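Long-range contacts in endo-beta-1,4-glucanase (Ampullaria crossean, PDB 5XBU), which probably hydrolyses internal beta-1,4-glycosidic bonds of cellulose, as a glycoside hydrolase family 45 endoglucanase: residues F49-Q54 and Q176-H181; P60-F65 and C112-N117; K55-P60 and M107-C112; D32-A37 and G44-F49. All blocks are in the same frame, centred on the assembly; numbering follows the deposited sequence.

Overall arrangement
Interaction 3 is the most central of the four: it pairs strand 57-60 with strand 104-108 in the curled sheet, its centre about 6 Å from that of the chain. Interaction 2 continues both of its segments, sharing Pro60 and Cys112, with centres about 11 Å apart; Phe65 packs on Val108 and Ala111. On the other side of interaction 3, helix 50-54 of interaction 1 touches it through Asn52, probably hydrogen-bonded to Thr109, and through Trp51 on Met107. Interaction 4 shares Phe49 with interaction 1 and reaches interaction 3 where Asn110 OD1 meets Ala37 N at 2.9 Å. Interactions 1 and 2, centres about 20 Å apart, do not touch.

Interaction 1: F49-Q54 and Q176-H181; sequences FPWNLQ and QQCECH
Gln177 lays its carboxamide over the ring of Phe49 and turns its oxygen to the indole of Trp51, so that one flat group serves two aromatic neighbours. The amide and phenyl planes are 14° apart, a stack in which Gln177 OE1 sits 3.6 Å above the plane of the Phe49 ring, over its centre. The two side chains meet tip to tip, and the closest approach, Gln177 CG to Phe49 CE2, is 3.4 Å. Toward Trp51 the same amide is nearly coplanar with the indole: Trp51 NE1 donates to Gln177 OE1 over 2.9 Å, reaching a lone pair in the carbonyl plane, although the N-H bends to 146°. The hydrogen bond and the stack together hold the amide in one orientation, since its plane is nearly parallel to both rings. Next along the chain, Cys178 SG lies in the indole plane at its edge, 3.6 Å from Trp51 CZ2, a sulfur-aromatic contact.

These contacts tie the start of the short helix 50-54, and Phe49 just before it, to the C-terminal tail that follows helix 169-175 in this double-psi beta-barrel protein. Gln177 CG occupies the crowded position between backbone N and carbonyl carbon (chi1 69°), and the chain beyond it is extended, which carries the amide out to the two rings. Farther out, the disulfide from Cys178 to Cys40 anchors the tail to the loop that also bonds to the backbone of Phe49. On the indole itself, Asn52 CB lies 3.7 Å above one face, toward the rim, and Asn174 of helix 169-175 also touches Trp51.

Interaction 2: P60-F65 and C112-N117; sequences PSERYF and CPINGN
Glu62 reaches across to the backbone of Ile114, whose N donates to Glu62 OE2 over 2.9 Å at an N-H angle of 159°. The acceptor oxygen is met on its anti side, 20° out of the carboxylate plane. CG of Glu62 stands anti to the backbone N (chi1 -176°) and the chain stays extended beyond it, carrying the carboxylate from the first turn of helix 62-65 to the loop 112-117. The close-packed part lies where the chain leaves strand 57-60 of the double-psi beta-barrel for helix 62-65: Cys112 N donates to Pro60 O at 2.8 Å, and Ser61 forms a single bridge with Cys112. There Ser61 CA points a C-H at Cys112 O, 3.5 Å away, while the Ser61 hydroxyl turns to the backbone of His140. The disulfide of Cys112 with Cys121 links this loop to helix 118-121.

Packing is looser toward the solvent. Ile114 CD1 rests over one face of the Arg63 guanidinium, offset toward its rim and 3.5 Å from Arg63 NH2, the two side chains crossing at about a right angle. A water donates to Glu62 OE2 and accepts from Asn115 N. Within the helix, Arg63 NH1 forms a salt bridge with Glu62 OE1 at 2.8 Å. With a cation on one carboxylate oxygen and a backbone N-H and a water on the other, Glu62 would be expected to favour its ionised form.

Interaction 3: K55-P60 and M107-C112; sequences KHVTAP and MVTNAC
Pro60 and Val108 meet at the apolar centre, Pro60 CD lying 3.7 Å from Val108 CG1 and Pro60 CG equally near Val108 CG2. They belong to parallel neighbouring strands, 57-60 and 104-108, of the curled sheet that forms the double-psi beta-barrel of this family. Thr58 shares the face of Val108, its CG2 approaching Val108 CG2 while its hydroxyl bonds to Asp142 O of the adjoining strand. Val57 and Met107 point to the other face, where Val57 also crosses Thr109 at about a right angle, Thr109 CG2 3.8 Å from Val57 CG1. An alanine in place of Pro60 would probably leave both methyls of Val108 without the CG and CD they pack against, opening a gap over that face of the sheet.

Around this centre the backbones are joined: Met107 N bonds to His56 O, and Thr58 N to Met107 O at 2.9 Å. Beyond Val108 the second segment leaves the strand, and Thr58 O takes Thr109 N at 3.0 Å, nearly along the C=O axis, together with a weak bond from Asn110 N. Ala59 CB fits against the backbone of Asn110 and Ala111, 3.6 Å from Ala111 C. At the polar edge Asn110 OD1 accepts from Ala37 N and its ND2 bonds to Tyr30 OH. The buried Asn110 O has no hydrogen-bond partner, but Ala59 CA directs a C-H toward it over 3.2 Å, at 162°.

Interaction 4: D32-A37 and G44-F49; sequences DGHKGA and GSDTPF
Asp46 uses both carboxylate oxygens on consecutive residues of the facing segment, His34 and Lys35. The contact closes a surface loop between strand 22-30 and helix 50-54 of the double-psi barrel protein, and neither segment is a regular helix or strand. His34 ND1 donates to the syn lone pair of Asp46 OD2 over 2.8 Å, with the oxygen close to the imidazole plane, while ring and carboxylate are turned 38° against each other. Asp46 CG stands anti to its own backbone N (chi1 -174°), which swings the carboxylate toward the 32-37 backbone. There Asp46 OD1 takes Lys35 N at 2.9 Å, met from above the carboxylate plane, and a water joins the same oxygen to Gly36 N.

The long side chain of Lys35 runs beside the 44-49 backbone. The chain runs nearly extended to CD, then bends at chi3 (67°), which places CE 3.1 Å from Ser45 O. NZ then donates to Ser45 O at 2.7 Å and also to Gln42 O, so two carbonyls grip the ammonium. An alanine here would probably leave Ser45 O and Gln42 O without their shared cationic donor and give the 44-49 loop more freedom to move.

An Asx turn, with Asp32 OD1 accepting from His34 N, shapes the first segment, and an ST turn, with Ser45 OG accepting from Thr47 N, shapes the second. Pro48 lies against the backbone of Gly33 and His34, its CD 3.3 Å from Gly33 O.

Interaction 1: F49-Q54 and Q176-H181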
loop_
_atom_site.group_PDB
_atom_site.type_symbol
_atom_site.label_atom_id
_atom_site.label_comp_id
_atom_site.label_asym_id
_atom_site.label_seq_id
_atom_site.Cartn_x
_atom_site.Cartn_y
_atom_site.Cartn_z
ATOM N N PHE A 49 2.677 14.861 10.109
ATOM C CA PHE A 49 3.245 14.532 11.403
ATOM C C PHE A 49 4.505 13.699 11.198
ATOM O O PHE A 49 4.545 12.850 10.294
ATOM C CB PHE A 49 2.267 13.722 12.250
ATOM C CG PHE A 49 0.950 14.404 12.530
ATOM C CD1 PHE A 49 0.893 15.617 13.169
ATOM C CD2 PHE A 49 -0.243 13.800 12.183
ATOM C CE1 PHE A 49 -0.303 16.246 13.464
ATOM C CE2 PHE A 49 -1.452 14.396 12.467
ATOM C CZ PHE A 49 -1.491 15.634 13.104
ATOM N N PRO A 50 5.532 13.889 12.028
ATOM C CA PRO A 50 6.743 13.074 11.869
ATOM C C PRO A 50 6.460 11.586 11.813
ATOM O O PRO A 50 7.100 10.875 11.023
ATOM C CB PRO A 50 7.609 13.487 13.074
ATOM C CG PRO A 50 7.256 14.965 13.245
ATOM C CD PRO A 50 5.731 14.991 12.996
ATOM N N TRP A 51 5.536 11.078 12.634
ATOM C CA TRP A 51 5.281 9.640 12.597
ATOM C C TRP A 51 4.861 9.167 11.212
ATOM O O TRP A 51 5.106 8.006 10.848
ATOM C CB TRP A 51 4.275 9.207 13.657
ATOM C CG TRP A 51 2.882 9.778 13.494
ATOM C CD1 TRP A 51 2.338 10.806 14.200
ATOM C CD2 TRP A 51 1.852 9.313 12.604
ATOM N NE1 TRP A 51 1.051 11.019 13.793
ATOM C CE2 TRP A 51 0.729 10.118 12.811
ATOM C CE3 TRP A 51 1.777 8.273 11.675
ATOM C CZ2 TRP A 51 -0.451 9.932 12.097
ATOM C CZ3 TRP A 51 0.602 8.094 10.961
ATOM C CH2 TRP A 51 -0.502 8.927 11.179
ATOM N N ASN A 52 4.190 10.024 10.446
ATOM C CA ASN A 52 3.714 9.666 9.111
ATOM C C ASN A 52 4.817 9.704 8.050
ATOM O O ASN A 52 4.604 9.260 6.919
ATOM C CB ASN A 52 2.516 10.562 8.763
ATOM C CG ASN A 52 1.794 10.093 7.538
ATOM O OD1 ASN A 52 1.594 8.895 7.343
ATOM N ND2 ASN A 52 1.380 11.044 6.700
ATOM N N LEU A 53 6.010 10.164 8.408
ATOM C CA LEU A 53 7.210 9.997 7.603
ATOM C C LEU A 53 8.086 8.854 8.086
ATOM O O LEU A 53 8.934 8.379 7.325
ATOM C CB LEU A 53 8.032 11.303 7.643
ATOM C CG LEU A 53 7.349 12.485 6.975
ATOM C CD1 LEU A 53 8.208 13.711 7.113
ATOM C CD2 LEU A 53 7.038 12.205 5.495
ATOM N N GLN A 54 7.908 8.414 9.335
ATOM C CA GLN A 54 8.835 7.498 9.998
ATOM C C GLN A 54 8.347 6.056 10.078
ATOM O O GLN A 54 9.180 5.134 10.127
ATOM C CB GLN A 54 9.080 7.967 11.438
ATOM C CG GLN A 54 9.780 9.291 11.554
ATOM C CD GLN A 54 9.620 9.908 12.928
ATOM O OE1 GLN A 54 8.724 9.558 13.693
ATOM N NE2 GLN A 54 10.502 10.852 13.248
ATOM N N GLN A 176 -5.683 8.750 15.058
ATOM C CA GLN A 176 -6.676 9.605 15.702
ATOM C C GLN A 176 -6.396 11.080 15.497
ATOM O O GLN A 176 -7.326 11.890 15.531
ATOM C CB GLN A 176 -6.797 9.233 17.179
ATOM C CG GLN A 176 -7.477 7.886 17.317
ATOM C CD GLN A 176 -7.278 7.187 18.631
ATOM O OE1 GLN A 176 -6.541 7.638 19.501
ATOM N NE2 GLN A 176 -7.958 6.056 18.779
ATOM N N GLN A 177 -5.141 11.458 15.277
ATOM C CA GLN A 177 -4.876 12.863 15.025
ATOM C C GLN A 177 -4.914 13.252 13.552
ATOM O O GLN A 177 -4.767 14.439 13.250
ATOM C CB GLN A 177 -3.681 13.425 15.781
ATOM C CG GLN A 177 -2.444 12.877 15.296
ATOM C CD GLN A 177 -1.160 13.406 15.998
ATOM O OE1 GLN A 177 -0.045 12.881 15.755
ATOM N NE2 GLN A 177 -1.302 14.441 16.840
ATOM N N CYS A 178 -5.156 12.307 12.641
ATOM C CA CYS A 178 -5.353 12.676 11.250
ATOM C C CYS A 178 -6.716 13.313 11.052
ATOM O O CYS A 178 -7.712 12.934 11.675
ATOM C CB CYS A 178 -5.244 11.444 10.355
ATOM S SG CYS A 178 -3.638 10.576 10.574
ATOM N N GLU A 179 -6.767 14.256 10.123
ATOM C CA GLU A 179 -8.010 15.006 9.930
ATOM C C GLU A 179 -9.140 14.115 9.432
ATOM O O GLU A 179 -10.314 14.387 9.705
ATOM C CB GLU A 179 -7.760 16.162 8.979
ATOM C CG GLU A 179 -8.922 17.123 8.904
ATOM C CD GLU A 179 -8.625 18.341 8.073
ATOM O OE1 GLU A 179 -7.463 18.549 7.663
ATOM O OE2 GLU A 179 -9.563 19.112 7.841
ATOM N N CYS A 180 -8.807 13.041 8.734
ATOM C CA CYS A 180 -9.831 12.150 8.197
ATOM C C CYS A 180 -10.404 11.188 9.231
ATOM O O CYS A 180 -11.356 10.467 8.929
ATOM C CB CYS A 180 -9.278 11.398 6.978
ATOM S SG CYS A 180 -8.850 12.490 5.647
ATOM N N HIS A 181 -9.817 11.125 10.429
ATOM C CA HIS A 181 -10.383 10.286 11.472
ATOM C C HIS A 181 -11.797 10.757 11.782
ATOM O O HIS A 181 -12.027 11.942 12.026
ATOM C CB HIS A 181 -9.447 10.291 12.688
ATOM C CG HIS A 181 -9.945 9.480 13.842
ATOM N ND1 HIS A 181 -10.472 10.044 14.980
ATOM C CD2 HIS A 181 -9.966 8.141 14.046
ATOM C CE1 HIS A 181 -10.821 9.087 15.821
ATOM N NE2 HIS A 181 -10.525 7.922 15.280
#

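Interaction 2: P60-F65 and C112-N117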
loop_
_atom_site.group_PDB
_atom_site.type_symbol
_atom_site.label_atom_id
_atom_site.label_comp_id
_atom_site.label_asym_id
_atom_site.label_seq_id
_atom_site.Cartn_x
_atom_site.Cartn_y
_atom_site.Cartn_z
ATOM N N PRO A 60 -1.907 3.190 -0.847
ATOM C CA PRO A 60 -2.395 2.164 -1.770
ATOM C C PRO A 60 -2.889 2.779 -3.062
ATOM O O PRO A 60 -3.315 3.935 -3.116
ATOM C CB PRO A 60 -3.559 1.503 -1.017
ATOM C CG PRO A 60 -3.409 1.952 0.412
ATOM C CD PRO A 60 -2.820 3.323 0.306
ATOM N N SER A 61 -2.949 1.942 -4.083
ATOM C CA SER A 61 -3.615 2.294 -5.314
ATOM C C SER A 61 -5.038 2.803 -5.040
ATOM O O SER A 61 -5.749 2.328 -4.146
ATOM C CB SER A 61 -3.571 1.086 -6.254
ATOM O OG SER A 61 -3.987 -0.107 -5.623
ATOM N N GLU A 62 -5.426 3.754 -5.888
ATOM C CA GLU A 62 -6.603 4.592 -5.675
ATOM C C GLU A 62 -7.891 3.814 -5.408
ATOM O O GLU A 62 -8.656 4.185 -4.512
ATOM C CB GLU A 62 -6.770 5.462 -6.924
ATOM C CG GLU A 62 -7.883 6.483 -6.866
ATOM C CD GLU A 62 -7.897 7.385 -8.081
ATOM O OE1 GLU A 62 -9.004 7.839 -8.417
ATOM O OE2 GLU A 62 -6.838 7.660 -8.684
ATOM N N ARG A 63 -8.196 2.794 -6.211
ATOM C CA ARG A 63 -9.488 2.136 -6.057
ATOM C C ARG A 63 -9.589 1.350 -4.757
ATOM O O ARG A 63 -10.694 1.217 -4.222
ATOM C CB ARG A 63 -9.819 1.296 -7.283
ATOM C CG ARG A 63 -10.090 2.128 -8.526
ATOM C CD ARG A 63 -11.477 2.848 -8.493
ATOM N NE ARG A 63 -11.592 3.701 -9.691
ATOM C CZ ARG A 63 -11.099 4.927 -9.795
ATOM N NH1 ARG A 63 -10.635 5.548 -8.719
ATOM N NH2 ARG A 63 -11.054 5.507 -10.985
ATOM N N TYR A 64 -8.488 0.839 -4.201
ATOM C CA TYR A 64 -8.546 0.314 -2.842
ATOM C C TYR A 64 -8.637 1.448 -1.832
ATOM O O TYR A 64 -9.446 1.399 -0.901
ATOM C CB TYR A 64 -7.361 -0.616 -2.521
ATOM C CG TYR A 64 -7.373 -1.035 -1.079
ATOM C CD1 TYR A 64 -8.355 -1.879 -0.573
ATOM C CD2 TYR A 64 -6.446 -0.522 -0.192
ATOM C CE1 TYR A 64 -8.409 -2.205 0.763
ATOM C CE2 TYR A 64 -6.498 -0.823 1.140
ATOM C CZ TYR A 64 -7.467 -1.663 1.632
ATOM O OH TYR A 64 -7.467 -1.925 2.977
ATOM N N PHE A 65 -7.794 2.475 -1.996
ATOM C CA PHE A 65 -7.807 3.620 -1.093
ATOM C C PHE A 65 -9.213 4.127 -0.815
ATOM O O PHE A 65 -9.541 4.417 0.342
ATOM C CB PHE A 65 -6.954 4.731 -1.694
ATOM C CG PHE A 65 -6.983 5.998 -0.914
ATOM C CD1 PHE A 65 -6.195 6.147 0.203
ATOM C CD2 PHE A 65 -7.781 7.070 -1.303
ATOM C CE1 PHE A 65 -6.206 7.330 0.928
ATOM C CE2 PHE A 65 -7.795 8.236 -0.589
ATOM C CZ PHE A 65 -7.009 8.370 0.553
ATOM N N CYS A 112 -2.166 6.406 -3.787
ATOM C CA CYS A 112 -1.402 6.318 -5.026
ATOM C C CYS A 112 -2.411 6.485 -6.164
ATOM O O CYS A 112 -3.088 5.514 -6.541
ATOM C CB CYS A 112 -0.688 4.968 -5.120
ATOM S SG CYS A 112 0.332 4.760 -6.625
ATOM N N PRO A 113 -2.601 7.702 -6.692
ATOM C CA PRO A 113 -3.650 7.881 -7.707
ATOM C C PRO A 113 -3.290 7.180 -9.000
ATOM O O PRO A 113 -2.117 7.023 -9.351
ATOM C CB PRO A 113 -3.696 9.395 -7.940
ATOM C CG PRO A 113 -2.972 10.010 -6.813
ATOM C CD PRO A 113 -1.986 8.992 -6.314
ATOM N N ILE A 114 -4.327 6.795 -9.739
ATOM C CA ILE A 114 -4.126 6.271 -11.085
ATOM C C ILE A 114 -3.334 7.270 -11.912
ATOM O O ILE A 114 -2.392 6.911 -12.621
ATOM C CB ILE A 114 -5.477 5.943 -11.737
ATOM C CG1 ILE A 114 -6.179 4.809 -10.982
ATOM C CG2 ILE A 114 -5.324 5.665 -13.222
ATOM C CD1 ILE A 114 -7.666 4.665 -11.289
ATOM N N ASN A 115 -3.713 8.540 -11.838
ATOM C CA ASN A 115 -3.059 9.566 -12.621
ATOM C C ASN A 115 -1.605 9.694 -12.190
ATOM O O ASN A 115 -1.333 9.972 -11.026
ATOM C CB ASN A 115 -3.791 10.889 -12.408
ATOM C CG ASN A 115 -3.330 11.931 -13.371
ATOM O OD1 ASN A 115 -2.991 11.598 -14.523
ATOM N ND2 ASN A 115 -3.342 13.186 -12.953
ATOM N N GLY A 116 -0.683 9.528 -13.133
ATOM C CA GLY A 116 0.734 9.588 -12.836
ATOM C C GLY A 116 1.335 8.303 -12.319
ATOM O O GLY A 116 2.551 8.269 -12.097
ATOM N N ASN A 117 0.547 7.244 -12.125
ATOM C CA ASN A 117 1.036 5.974 -11.608
ATOM C C ASN A 117 0.399 4.808 -12.354
ATOM O O ASN A 117 -0.171 3.898 -11.748
ATOM C CB ASN A 117 0.784 5.841 -10.108
ATOM C CG ASN A 117 1.435 6.951 -9.309
ATOM O OD1 ASN A 117 2.634 6.894 -9.017
ATOM N ND2 ASN A 117 0.651 7.955 -8.936
HETATM O O HOH W 1 -6.291 9.470 -10.548
#

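Interaction 3: K55-P60 and M107-C112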
loop_
_atom_site.group_PDB
_atom_site.type_symbol
_atom_site.label_atom_id
_atom_site.label_comp_id
_atom_site.label_asym_id
_atom_site.label_seq_id
_atom_site.Cartn_x
_atom_site.Cartn_y
_atom_site.Cartn_z
ATOM N N LYS A 55 7.043 5.857 10.196
ATOM C CA LYS A 55 6.469 4.556 10.523
ATOM C C LYS A 55 6.140 3.767 9.270
ATOM O O LYS A 55 6.413 4.212 8.158
ATOM C CB LYS A 55 5.275 4.714 11.442
ATOM C CG LYS A 55 5.662 5.194 12.829
ATOM C CD LYS A 55 4.531 4.961 13.812
ATOM C CE LYS A 55 4.897 5.366 15.186
ATOM N NZ LYS A 55 3.833 4.964 16.131
ATOM N N HIS A 56 5.597 2.561 9.470
ATOM C CA HIS A 56 5.175 1.696 8.376
ATOM C C HIS A 56 3.799 2.175 7.912
ATOM O O HIS A 56 2.758 1.738 8.416
ATOM C CB HIS A 56 5.111 0.261 8.862
ATOM C CG HIS A 56 6.425 -0.308 9.202
ATOM N ND1 HIS A 56 6.594 -1.202 10.235
ATOM C CD2 HIS A 56 7.649 -0.150 8.637
ATOM C CE1 HIS A 56 7.879 -1.540 10.319
ATOM N NE2 HIS A 56 8.538 -0.919 9.356
ATOM N N VAL A 57 3.835 3.092 6.954
ATOM C CA VAL A 57 2.638 3.677 6.379
ATOM C C VAL A 57 2.705 3.532 4.860
ATOM O O VAL A 57 3.780 3.391 4.255
ATOM C CB VAL A 57 2.441 5.143 6.849
ATOM C CG1 VAL A 57 2.185 5.171 8.350
ATOM C CG2 VAL A 57 3.599 6.052 6.447
ATOM N N THR A 58 1.527 3.540 4.247
ATOM C CA THR A 58 1.397 3.249 2.840
ATOM C C THR A 58 0.394 4.176 2.152
ATOM O O THR A 58 -0.564 4.676 2.752
ATOM C CB THR A 58 1.029 1.756 2.633
ATOM O OG1 THR A 58 0.976 1.418 1.252
ATOM C CG2 THR A 58 -0.301 1.336 3.256
ATOM N N ALA A 59 0.627 4.321 0.849
ATOM C CA ALA A 59 -0.287 4.899 -0.131
ATOM C C ALA A 59 -0.730 3.774 -1.060
ATOM O O ALA A 59 0.001 3.420 -1.996
ATOM C CB ALA A 59 0.422 6.000 -0.916
ATOM N N PRO A 60 -1.907 3.190 -0.847
ATOM C CA PRO A 60 -2.395 2.164 -1.770
ATOM C C PRO A 60 -2.889 2.779 -3.062
ATOM O O PRO A 60 -3.315 3.935 -3.116
ATOM C CB PRO A 60 -3.559 1.503 -1.017
ATOM C CG PRO A 60 -3.409 1.952 0.412
ATOM C CD PRO A 60 -2.820 3.323 0.306
ATOM N N MET A 107 -0.071 1.053 7.844
ATOM C CA MET A 107 -1.320 1.806 7.919
ATOM C C MET A 107 -1.497 2.690 6.697
ATOM O O MET A 107 -0.562 3.360 6.249
ATOM C CB MET A 107 -1.355 2.646 9.201
ATOM C CG MET A 107 -2.713 3.339 9.404
ATOM S SD MET A 107 -2.921 3.985 11.069
ATOM C CE MET A 107 -1.765 5.370 11.033
ATOM N N VAL A 108 -2.723 2.700 6.164
ATOM C CA VAL A 108 -3.074 3.555 5.039
ATOM C C VAL A 108 -3.170 5.002 5.504
ATOM O O VAL A 108 -4.042 5.351 6.304
ATOM C CB VAL A 108 -4.415 3.117 4.434
ATOM C CG1 VAL A 108 -4.816 4.053 3.333
ATOM C CG2 VAL A 108 -4.343 1.650 3.979
ATOM N N THR A 109 -2.285 5.851 4.972
ATOM C CA THR A 109 -2.299 7.277 5.298
ATOM C C THR A 109 -2.282 8.160 4.067
ATOM O O THR A 109 -2.340 9.387 4.210
ATOM C CB THR A 109 -1.144 7.667 6.220
ATOM O OG1 THR A 109 0.059 7.506 5.478
ATOM C CG2 THR A 109 -1.123 6.868 7.488
ATOM N N ASN A 110 -2.239 7.589 2.866
ATOM C CA ASN A 110 -2.122 8.376 1.656
ATOM C C ASN A 110 -2.657 7.525 0.513
ATOM O O ASN A 110 -3.023 6.370 0.720
ATOM C CB ASN A 110 -0.659 8.809 1.514
ATOM C CG ASN A 110 -0.424 9.863 0.458
ATOM O OD1 ASN A 110 -1.332 10.563 0.019
ATOM N ND2 ASN A 110 0.828 9.995 0.049
ATOM N N ALA A 111 -2.706 8.114 -0.684
ATOM C CA ALA A 111 -3.203 7.441 -1.878
ATOM C C ALA A 111 -2.164 7.472 -2.984
ATOM O O ALA A 111 -1.423 8.449 -3.123
ATOM C CB ALA A 111 -4.456 8.154 -2.388
ATOM N N CYS A 112 -2.166 6.406 -3.787
ATOM C CA CYS A 112 -1.402 6.318 -5.026
ATOM C C CYS A 112 -2.411 6.485 -6.164
ATOM O O CYS A 112 -3.088 5.514 -6.541
ATOM C CB CYS A 112 -0.688 4.968 -5.120
ATOM S SG CYS A 112 0.332 4.760 -6.625
#

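Interaction 4: D32-A37 and G44-F49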
loop_
_atom_site.group_PDB
_atom_site.type_symbol
_atom_site.label_atom_id
_atom_site.label_comp_id
_atom_site.label_asym_id
_atom_site.label_seq_id
_atom_site.Cartn_x
_atom_site.Cartn_y
_atom_site.Cartn_z
ATOM N N ASP A 32 8.083 11.834 -0.744
ATOM C CA ASP A 32 7.627 13.103 -1.332
ATOM C C ASP A 32 7.377 14.201 -0.302
ATOM O O ASP A 32 7.133 15.357 -0.660
ATOM C CB ASP A 32 6.403 12.923 -2.251
ATOM C CG ASP A 32 5.125 12.538 -1.502
ATOM O OD1 ASP A 32 5.070 12.607 -0.256
ATOM O OD2 ASP A 32 4.152 12.149 -2.187
ATOM N N GLY A 33 7.441 13.824 0.968
ATOM C CA GLY A 33 7.181 14.596 2.167
ATOM C C GLY A 33 5.868 15.337 2.287
ATOM O O GLY A 33 5.773 16.249 3.111
ATOM N N HIS A 34 4.854 14.973 1.506
ATOM C CA HIS A 34 3.551 15.616 1.620
ATOM C C HIS A 34 2.830 15.124 2.867
ATOM O O HIS A 34 3.081 14.024 3.371
ATOM C CB HIS A 34 2.669 15.284 0.415
ATOM C CG HIS A 34 3.118 15.942 -0.854
ATOM N ND1 HIS A 34 3.429 17.285 -0.915
ATOM C CD2 HIS A 34 3.335 15.441 -2.093
ATOM C CE1 HIS A 34 3.810 17.580 -2.142
ATOM N NE2 HIS A 34 3.765 16.479 -2.874
ATOM N N LYS A 35 1.851 15.914 3.317
ATOM C CA LYS A 35 0.997 15.464 4.408
ATOM C C LYS A 35 0.253 14.194 4.022
ATOM O O LYS A 35 0.218 13.223 4.786
ATOM C CB LYS A 35 0.008 16.562 4.786
ATOM C CG LYS A 35 -0.969 16.102 5.843
ATOM C CD LYS A 35 -1.722 17.252 6.473
ATOM C CE LYS A 35 -2.657 17.926 5.490
ATOM N NZ LYS A 35 -3.320 19.103 6.139
ATOM N N GLY A 36 -0.340 14.187 2.840
ATOM C CA GLY A 36 -1.002 13.004 2.327
ATOM C C GLY A 36 -2.521 13.080 2.411
ATOM O O GLY A 36 -3.124 13.943 3.057
ATOM N N ALA A 37 -3.124 12.097 1.759
ATOM C CA ALA A 37 -4.535 12.094 1.429
ATOM C C ALA A 37 -5.440 11.762 2.598
ATOM O O ALA A 37 -6.664 11.871 2.444
ATOM C CB ALA A 37 -4.774 11.113 0.287
ATOM N N GLY A 44 -4.724 22.254 7.437
ATOM C CA GLY A 44 -4.459 23.442 6.647
ATOM C C GLY A 44 -3.048 23.572 6.109
ATOM O O GLY A 44 -2.799 24.460 5.277
ATOM N N SER A 45 -2.131 22.730 6.561
ATOM C CA SER A 45 -0.762 22.701 6.081
ATOM C C SER A 45 -0.578 21.547 5.105
ATOM O O SER A 45 -1.445 20.692 4.919
ATOM C CB SER A 45 0.201 22.489 7.249
ATOM O OG SER A 45 0.296 21.103 7.537
ATOM N N ASP A 46 0.587 21.523 4.486
ATOM C CA ASP A 46 1.090 20.322 3.822
ATOM C C ASP A 46 2.244 19.698 4.606
ATOM O O ASP A 46 3.243 19.251 4.034
ATOM C CB ASP A 46 1.483 20.599 2.371
ATOM C CG ASP A 46 1.878 19.326 1.615
ATOM O OD1 ASP A 46 1.194 18.293 1.781
ATOM O OD2 ASP A 46 2.891 19.341 0.880
ATOM N N THR A 47 2.120 19.657 5.931
ATOM C CA THR A 47 3.198 19.180 6.793
ATOM C C THR A 47 2.761 17.901 7.481
ATOM O O THR A 47 1.844 17.941 8.322
ATOM C CB THR A 47 3.543 20.231 7.837
ATOM O OG1 THR A 47 3.936 21.431 7.166
ATOM C CG2 THR A 47 4.692 19.742 8.691
ATOM N N PRO A 48 3.314 16.743 7.122
ATOM C CA PRO A 48 2.927 15.515 7.814
ATOM C C PRO A 48 3.405 15.537 9.246
ATOM O O PRO A 48 4.451 16.105 9.566
ATOM C CB PRO A 48 3.639 14.412 7.014
ATOM C CG PRO A 48 4.852 15.108 6.435
ATOM C CD PRO A 48 4.379 16.513 6.129
ATOM N N PHE A 49 2.677 14.861 10.109
ATOM C CA PHE A 49 3.245 14.532 11.403
ATOM C C PHE A 49 4.505 13.699 11.198
ATOM O O PHE A 49 4.545 12.850 10.294
ATOM C CB PHE A 49 2.267 13.722 12.250
ATOM C CG PHE A 49 0.950 14.404 12.530
ATOM C CD1 PHE A 49 0.893 15.617 13.169
ATOM C CD2 PHE A 49 -0.243 13.800 12.183
ATOM C CE1 PHE A 49 -0.303 16.246 13.464
ATOM C CE2 PHE A 49 -1.452 14.396 12.467
ATOM C CZ PHE A 49 -1.491 15.634 13.104
HETATM O O HOH W 2 5.503 19.122 2.533
HETATM O O HOH W 3 -0.666 16.301 0.875
#